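Local structure of Spermidine/putrescine ABC transporter, periplasmic binding protein (Treponema pallidum, 2V84) at residues I150-M163 and S218-A230. The protein probably serves as the periplasmic receptor of a polyamine ABC transporter, binding spermidine and putrescine for uptake. Sequence-based numbering, arbitrary orientation.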
ATOM      1  N   ILE A 150      18.113   8.802   6.828  1.00 23.72           N
ATOM      2  CA  ILE A 150      17.686   9.562   8.017  1.00 23.55           C
ATOM      3  C   ILE A 150      17.605   8.609   9.221  1.00 23.34           C
ATOM      4  O   ILE A 150      17.770   8.999  10.375  1.00 23.66           O
ATOM      5  CB  ILE A 150      16.329  10.287   7.785  1.00 23.19           C
ATOM      6  CG1 ILE A 150      16.063  11.287   8.924  1.00 26.20           C
ATOM      7  CG2 ILE A 150      15.162   9.275   7.598  1.00 24.69           C
ATOM      8  CD1 ILE A 150      15.109  12.415   8.547  1.00 28.18           C
ATOM      9  N   PHE A 151      17.383   7.329   8.942  1.00 24.24           N
ATOM     10  CA  PHE A 151      17.309   6.352  10.022  1.00 24.92           C
ATOM     11  C   PHE A 151      18.660   5.948  10.624  1.00 26.33           C
ATOM     12  O   PHE A 151      18.708   5.272  11.647  1.00 26.17           O
ATOM     13  CB  PHE A 151      16.452   5.148   9.583  1.00 24.38           C
ATOM     14  CG  PHE A 151      15.018   5.516   9.337  1.00 24.60           C
ATOM     15  CD1 PHE A 151      14.186   5.825  10.411  1.00 24.71           C
ATOM     16  CD2 PHE A 151      14.496   5.565   8.030  1.00 25.09           C
ATOM     17  CE1 PHE A 151      12.854   6.180  10.211  1.00 25.85           C
ATOM     18  CE2 PHE A 151      13.176   5.912   7.808  1.00 23.75           C
ATOM     19  CZ  PHE A 151      12.349   6.234   8.906  1.00 25.79           C
ATOM     20  N   SER A 152      19.754   6.408  10.021  1.00 27.69           N
ATOM     21  CA  SER A 152      21.072   6.172  10.589  1.00 29.37           C
ATOM     22  C   SER A 152      21.540   7.341  11.479  1.00 30.13           C
ATOM     23  O   SER A 152      22.674   7.335  11.963  1.00 30.25           O
ATOM     24  CB  SER A 152      22.071   5.883   9.474  1.00 29.14           C
ATOM     25  OG  SER A 152      22.396   7.098   8.847  1.00 31.53           O
ATOM     26  N   ARG A 153      20.661   8.323  11.701  1.00 30.22           N
ATOM     27  CA  ARG A 153      20.991   9.492  12.527  1.00 31.33           C
ATOM     28  C   ARG A 153      21.005   9.164  14.007  1.00 31.52           C
ATOM     29  O   ARG A 153      19.960   9.002  14.612  1.00 31.56           O
ATOM     30  CB  ARG A 153      20.013  10.633  12.273  1.00 31.28           C
ATOM     31  CG  ARG A 153      20.277  11.269  10.944  1.00 32.92           C
ATOM     32  CD  ARG A 153      19.572  12.559  10.756  1.00 34.69           C
ATOM     33  NE  ARG A 153      19.808  13.580  11.786  1.00 34.93           N
ATOM     34  CZ  ARG A 153      19.328  14.806  11.656  1.00 34.37           C
ATOM     35  NH1 ARG A 153      18.672  15.120  10.548  1.00 34.68           N
ATOM     36  NH2 ARG A 153      19.510  15.724  12.586  1.00 34.51           N
ATOM     37  N   LYS A 154      22.206   9.089  14.575  1.00 32.82           N
ATOM     38  CA  LYS A 154      22.395   8.784  15.999  1.00 34.11           C
ATOM     39  C   LYS A 154      21.857   9.840  16.963  1.00 33.80           C
ATOM     40  O   LYS A 154      21.474   9.492  18.085  1.00 33.14           O
ATOM     41  CB  LYS A 154      23.855   8.413  16.303  1.00 34.14           C
ATOM     42  CG  LYS A 154      24.211   7.036  15.710  1.00 35.29           C
ATOM     43  CD  LYS A 154      25.451   6.374  16.324  1.00 36.25           C
ATOM     44  CE  LYS A 154      25.862   5.155  15.476  1.00 39.16           C
ATOM     45  NZ  LYS A 154      26.984   4.336  16.040  1.00 41.48           N
ATOM     46  N   ASP A 155      21.790  11.093  16.499  1.00 33.58           N
ATOM     47  CA  ASP A 155      21.198  12.209  17.245  1.00 34.46           C
ATOM     48  C   ASP A 155      19.674  12.138  17.417  1.00 34.57           C
ATOM     49  O   ASP A 155      19.098  12.857  18.248  1.00 34.86           O
ATOM     50  CB  ASP A 155      21.642  13.566  16.669  1.00 34.32           C
ATOM     51  CG  ASP A 155      21.083  13.855  15.275  1.00 34.58           C
ATOM     52  OD1 ASP A 155      21.087  12.976  14.390  1.00 32.70           O
ATOM     53  OD2 ASP A 155      20.662  15.008  15.048  1.00 33.72           O
ATOM     54  N   LEU A 156      19.039  11.250  16.653  1.00 34.06           N
ATOM     55  CA  LEU A 156      17.600  10.980  16.752  1.00 33.70           C
ATOM     56  C   LEU A 156      17.310   9.583  17.306  1.00 33.34           C
ATOM     57  O   LEU A 156      16.166   9.127  17.290  1.00 32.74           O
ATOM     58  CB  LEU A 156      16.933  11.172  15.379  1.00 33.50           C
ATOM     59  CG  LEU A 156      17.200  12.501  14.650  1.00 33.72           C
ATOM     60  CD1 LEU A 156      16.697  12.433  13.224  1.00 34.87           C
ATOM     61  CD2 LEU A 156      16.550  13.658  15.388  1.00 36.54           C
ATOM     62  N   ALA A 157      18.345   8.913  17.813  1.00 33.50           N
ATOM     63  CA  ALA A 157      18.201   7.549  18.314  1.00 33.39           C
ATOM     64  C   ALA A 157      17.123   7.440  19.387  1.00 33.70           C
ATOM     65  O   ALA A 157      17.013   8.307  20.274  1.00 33.13           O
ATOM     66  CB  ALA A 157      19.530   7.015  18.824  1.00 34.07           C
ATOM     67  N   TYR A 158      16.320   6.380  19.278  1.00 33.86           N
ATOM     68  CA  TYR A 158      15.177   6.101  20.162  1.00 34.71           C
ATOM     69  C   TYR A 158      14.087   7.167  20.071  1.00 33.46           C
ATOM     70  O   TYR A 158      13.332   7.396  21.017  1.00 32.91           O
ATOM     71  CB  TYR A 158      15.633   5.874  21.617  1.00 36.93           C
ATOM     72  CG  TYR A 158      16.940   5.098  21.715  1.00 40.29           C
ATOM     73  CD1 TYR A 158      17.051   3.792  21.201  1.00 42.15           C
ATOM     74  CD2 TYR A 158      18.075   5.683  22.296  1.00 41.96           C
ATOM     75  CE1 TYR A 158      18.256   3.089  21.279  1.00 43.26           C
ATOM     76  CE2 TYR A 158      19.285   4.990  22.380  1.00 42.17           C
ATOM     77  CZ  TYR A 158      19.368   3.700  21.877  1.00 42.36           C
ATOM     78  OH  TYR A 158      20.574   3.030  21.972  1.00 42.98           O
ATOM     79  N   ARG A 159      14.019   7.835  18.926  1.00 31.81           N
ATOM     80  CA  ARG A 159      12.927   8.752  18.635  1.00 31.15           C
ATOM     81  C   ARG A 159      12.458   8.532  17.209  1.00 29.50           C
ATOM     82  O   ARG A 159      11.865   9.406  16.610  1.00 29.34           O
ATOM     83  CB  ARG A 159      13.341  10.218  18.869  1.00 30.86           C
ATOM     84  CG  ARG A 159      13.704  10.528  20.314  1.00 32.18           C
ATOM     85  CD  ARG A 159      13.755  12.038  20.572  1.00 33.49           C
ATOM     86  NE  ARG A 159      14.894  12.664  19.914  1.00 38.30           N
ATOM     87  CZ  ARG A 159      14.962  13.954  19.581  1.00 40.99           C
ATOM     88  NH1 ARG A 159      13.943  14.772  19.822  1.00 40.26           N
ATOM     89  NH2 ARG A 159      16.056  14.419  18.982  1.00 43.18           N
ATOM     90  N   MET A 160      12.739   7.342  16.679  1.00 27.83           N
ATOM     91  CA  MET A 160      12.348   6.964  15.322  1.00 26.80           C
ATOM     92  C   MET A 160      11.750   5.571  15.306  1.00 25.76           C
ATOM     93  O   MET A 160      12.032   4.756  16.189  1.00 25.67           O
ATOM     94  CB  MET A 160      13.573   7.011  14.400  1.00 26.41           C
ATOM     95  CG  MET A 160      14.220   8.408  14.341  1.00 25.71           C
ATOM     96  SD  MET A 160      15.436   8.561  13.008  1.00 28.39           S
ATOM     97  CE  MET A 160      16.762   7.531  13.640  1.00 26.95           C
ATOM     98  N   SER A 161      10.909   5.305  14.306  1.00 24.85           N
ATOM     99  CA  SER A 161      10.452   3.952  14.010  1.00 24.78           C
ATOM    100  C   SER A 161      10.501   3.690  12.514  1.00 24.59           C
ATOM    101  O   SER A 161      10.478   4.625  11.688  1.00 24.97           O
ATOM    102  CB  SER A 161       9.022   3.720  14.537  1.00 24.30           C
ATOM    103  OG  SER A 161       8.045   4.472  13.805  1.00 23.97           O
ATOM    104  N   MET A 162      10.616   2.404  12.164  1.00 25.58           N
ATOM    105  CA  MET A 162      10.396   1.965  10.819  1.00 24.54           C
ATOM    106  C   MET A 162       9.222   1.014  10.856  1.00 25.28           C
ATOM    107  O   MET A 162       8.814   0.554  11.936  1.00 24.74           O
ATOM    108  CB  MET A 162      11.661   1.321  10.206  1.00 25.24           C
ATOM    109  CG  MET A 162      12.793   2.354   9.962  1.00 23.92           C
ATOM    110  SD  MET A 162      14.133   1.653   8.998  1.00 24.93           S
ATOM    111  CE  MET A 162      13.432   1.781   7.368  1.00 25.31           C
ATOM    112  N   MET A 163       8.674   0.703   9.684  0.50 25.30           N
ATOM    113  CA  MET A 163       7.476  -0.133   9.614  0.50 26.24           C
ATOM    114  C   MET A 163       7.767  -1.599   9.901  0.50 26.37           C
ATOM    115  O   MET A 163       8.858  -2.088   9.590  0.50 26.11           O
ATOM    116  CB  MET A 163       6.784   0.028   8.261  0.50 26.29           C
ATOM    117  CG  MET A 163       6.070   1.359   8.110  0.50 26.76           C
ATOM    118  SD  MET A 163       4.776   1.304   6.847  0.50 28.60           S
ATOM    119  CE  MET A 163       5.755   1.310   5.366  0.50 29.66           C
ATOM    120  N   SER A 218       2.217  12.475  19.246  1.00 28.52           N
ATOM    121  CA  SER A 218       2.589  12.894  20.613  1.00 29.16           C
ATOM    122  C   SER A 218       3.959  13.584  20.675  1.00 28.92           C
ATOM    123  O   SER A 218       4.236  14.331  21.589  1.00 29.52           O
ATOM    124  CB  SER A 218       2.572  11.703  21.576  1.00 29.00           C
ATOM    125  OG  SER A 218       3.525  10.722  21.183  1.00 29.17           O
ATOM    126  N   GLY A 219       4.815  13.317  19.699  1.00 29.43           N
ATOM    127  CA  GLY A 219       6.190  13.815  19.728  1.00 28.47           C
ATOM    128  C   GLY A 219       7.168  12.735  20.152  1.00 28.56           C
ATOM    129  O   GLY A 219       8.381  12.977  20.207  1.00 28.48           O
ATOM    130  N   ASP A 220       6.644  11.543  20.444  1.00 28.48           N
ATOM    131  CA  ASP A 220       7.459  10.408  20.881  1.00 28.61           C
ATOM    132  C   ASP A 220       8.404   9.940  19.782  1.00 28.25           C
ATOM    133  O   ASP A 220       9.574   9.653  20.053  1.00 28.76           O
ATOM    134  CB  ASP A 220       6.579   9.233  21.297  1.00 29.05           C
ATOM    135  CG  ASP A 220       6.035   9.363  22.705  1.00 30.58           C
ATOM    136  OD1 ASP A 220       6.254  10.407  23.367  1.00 30.72           O
ATOM    137  OD2 ASP A 220       5.372   8.396  23.135  1.00 32.71           O
ATOM    138  N   PHE A 221       7.894   9.841  18.554  1.00 28.06           N
ATOM    139  CA  PHE A 221       8.755   9.615  17.397  1.00 27.21           C
ATOM    140  C   PHE A 221       8.837  10.924  16.642  1.00 26.66           C
ATOM    141  O   PHE A 221       7.805  11.550  16.400  1.00 27.41           O
ATOM    142  CB  PHE A 221       8.214   8.551  16.430  1.00 27.74           C
ATOM    143  CG  PHE A 221       7.913   7.202  17.056  1.00 29.00           C
ATOM    144  CD1 PHE A 221       8.461   6.815  18.279  1.00 31.72           C
ATOM    145  CD2 PHE A 221       7.111   6.296  16.369  1.00 30.35           C
ATOM    146  CE1 PHE A 221       8.174   5.547  18.817  1.00 31.55           C
ATOM    147  CE2 PHE A 221       6.825   5.043  16.891  1.00 30.79           C
ATOM    148  CZ  PHE A 221       7.353   4.663  18.120  1.00 30.47           C
ATOM    149  N   VAL A 222      10.040  11.343  16.256  1.00 25.40           N
ATOM    150  CA  VAL A 222      10.165  12.611  15.523  1.00 25.20           C
ATOM    151  C   VAL A 222      10.423  12.384  14.033  1.00 24.47           C
ATOM    152  O   VAL A 222      10.304  13.301  13.215  1.00 24.68           O
ATOM    153  CB  VAL A 222      11.205  13.598  16.155  1.00 25.48           C
ATOM    154  CG1 VAL A 222      10.768  14.032  17.557  1.00 25.45           C
ATOM    155  CG2 VAL A 222      12.619  12.994  16.172  1.00 25.68           C
ATOM    156  N   VAL A 223      10.748  11.139  13.691  1.00 24.81           N
ATOM    157  CA  VAL A 223      10.858  10.700  12.310  1.00 23.29           C
ATOM    158  C   VAL A 223      10.260   9.303  12.302  1.00 23.93           C
ATOM    159  O   VAL A 223      10.610   8.468  13.126  1.00 23.29           O
ATOM    160  CB  VAL A 223      12.312  10.592  11.828  1.00 23.41           C
ATOM    161  CG1 VAL A 223      12.336  10.074  10.396  1.00 21.47           C
ATOM    162  CG2 VAL A 223      13.031  11.926  11.889  1.00 21.18           C
ATOM    163  N   ALA A 224       9.346   9.046  11.376  1.00 23.86           N
ATOM    164  CA  ALA A 224       8.796   7.690  11.280  1.00 23.18           C
ATOM    165  C   ALA A 224       8.510   7.286   9.861  1.00 23.85           C
ATOM    166  O   ALA A 224       8.115   8.096   9.043  1.00 24.20           O
ATOM    167  CB  ALA A 224       7.526   7.548  12.146  1.00 23.16           C
ATOM    168  N   HIS A 225       8.716   5.997   9.587  1.00 24.50           N
ATOM    169  CA  HIS A 225       8.375   5.374   8.314  1.00 24.90           C
ATOM    170  C   HIS A 225       6.877   5.010   8.331  1.00 25.47           C
ATOM    171  O   HIS A 225       6.388   4.451   9.320  1.00 24.38           O
ATOM    172  CB  HIS A 225       9.227   4.106   8.233  1.00 24.19           C
ATOM    173  CG  HIS A 225       9.134   3.354   6.946  1.00 23.81           C
ATOM    174  ND1 HIS A 225       9.452   2.020   6.876  1.00 24.01           N
ATOM    175  CD2 HIS A 225       8.786   3.727   5.692  1.00 21.26           C
ATOM    176  CE1 HIS A 225       9.316   1.598   5.631  1.00 22.99           C
ATOM    177  NE2 HIS A 225       8.910   2.614   4.889  1.00 22.43           N
ATOM    178  N   GLY A 226       6.141   5.337   7.268  1.00 25.11           N
ATOM    179  CA  GLY A 226       4.720   4.985   7.251  1.00 25.65           C
ATOM    180  C   GLY A 226       3.902   5.633   6.157  1.00 26.36           C
ATOM    181  O   GLY A 226       4.450   6.210   5.235  1.00 25.89           O
ATOM    182  N   PHE A 227       2.583   5.508   6.261  1.00 26.68           N
ATOM    183  CA  PHE A 227       1.693   6.073   5.263  1.00 27.43           C
ATOM    184  C   PHE A 227       1.224   7.461   5.633  1.00 26.51           C
ATOM    185  O   PHE A 227       0.828   7.735   6.759  1.00 27.37           O
ATOM    186  CB  PHE A 227       0.506   5.156   4.990  1.00 27.96           C
ATOM    187  CG  PHE A 227       0.904   3.778   4.554  1.00 29.72           C
ATOM    188  CD1 PHE A 227       1.578   3.574   3.366  1.00 30.02           C
ATOM    189  CD2 PHE A 227       0.574   2.679   5.333  1.00 32.94           C
ATOM    190  CE1 PHE A 227       1.947   2.281   2.955  1.00 31.30           C
ATOM    191  CE2 PHE A 227       0.920   1.400   4.938  1.00 32.89           C
ATOM    192  CZ  PHE A 227       1.614   1.195   3.759  1.00 31.95           C
ATOM    193  N   ALA A 228       1.279   8.338   4.645  1.00 27.50           N
ATOM    194  CA  ALA A 228       0.897   9.741   4.799  1.00 27.45           C
ATOM    195  C   ALA A 228      -0.505   9.889   5.383  1.00 28.51           C
ATOM    196  O   ALA A 228      -0.732  10.712   6.283  1.00 27.91           O
ATOM    197  CB  ALA A 228       0.981  10.432   3.450  1.00 28.16           C
ATOM    198  N   GLU A 229      -1.446   9.090   4.889  1.00 28.97           N
ATOM    199  CA  GLU A 229      -2.825   9.185   5.381  1.00 30.00           C
ATOM    200  C   GLU A 229      -2.954   8.907   6.883  1.00 29.74           C
ATOM    201  O   GLU A 229      -3.833   9.462   7.531  1.00 29.83           O
ATOM    202  CB  GLU A 229      -3.775   8.294   4.551  1.00 30.12           C
ATOM    203  CG  GLU A 229      -3.581   6.757   4.695  1.00 32.29           C
ATOM    204  CD  GLU A 229      -2.544   6.180   3.757  1.00 33.36           C
ATOM    205  OE1 GLU A 229      -1.748   6.950   3.163  1.00 33.06           O
ATOM    206  OE2 GLU A 229      -2.514   4.941   3.621  1.00 31.17           O
ATOM    207  N   ALA A 230      -2.093   8.048   7.435  1.00 29.78           N
ATOM    208  CA  ALA A 230      -2.085   7.793   8.886  1.00 29.46           C
ATOM    209  C   ALA A 230      -1.499   8.952   9.696  1.00 29.41           C
ATOM    210  O   ALA A 230      -2.078   9.383  10.688  1.00 29.61           O
ATOM    211  CB  ALA A 230      -1.348   6.495   9.198  1.00 29.73           C
TER
HETATM  212  O   HOH W   1       7.136   3.412  11.586  1.00 21.99           O
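Val223 is the apolar centre of this contact, with side chains of 150-163 on several sides. Its CG1 lies anti to the backbone N (chi1 178°), which turns CG1 to Phe151 and CG2 to Leu156. CG1 meets the Phe151 ring at CE1, 3.9 Å away. CG2 packs on Leu156 CD1, and Ile150 CD1 meets both methyls tip to tip. Met160 lies alongside Val223 and points the same way, its CG 3.8 Å from Val223 CB. The Phe151 ring turns its edge to strand 223-226, with CZ 3.7 Å from His225 N. Met162 CG sits over the centre of one face of that ring. Ile150 CG2 lies over the opposite face, nearer the rim; the ring is sandwiched between the two.

On the other side of the strand pair, Ser161 OG approaches Phe221 CD2 and Ala224 CB. It donates to a water, which in turn donates to His225 O and so bridges the strands. The backbones run parallel. Val222 N bonds to Arg159 O at 2.7 Å, His225 N bonds to Ser161 O, and the link from Ser161 N to Val223 O is weak. Further along, His225 ND1 accepts Met163 N at 3.2 Å, with the donor tilted 30° out of the ring plane. In the conformer given, one of two deposited, Met163 CE lies over a face of the same imidazole in a CH-pi contact, while its SD makes a Met-aromatic contact with Phe227.

The pair belongs to a mixed sheet in one lobe of this bilobed binding protein. Strand 160-162 also pairs in parallel with 204-207, and strand 223-226 runs antiparallel to 125-137. Helix 212-218 packs against Ser161 and Phe221. In that same conformer Met163 touches Glu168, a residue predicted to bind spermidine, near the start of helix 166-176.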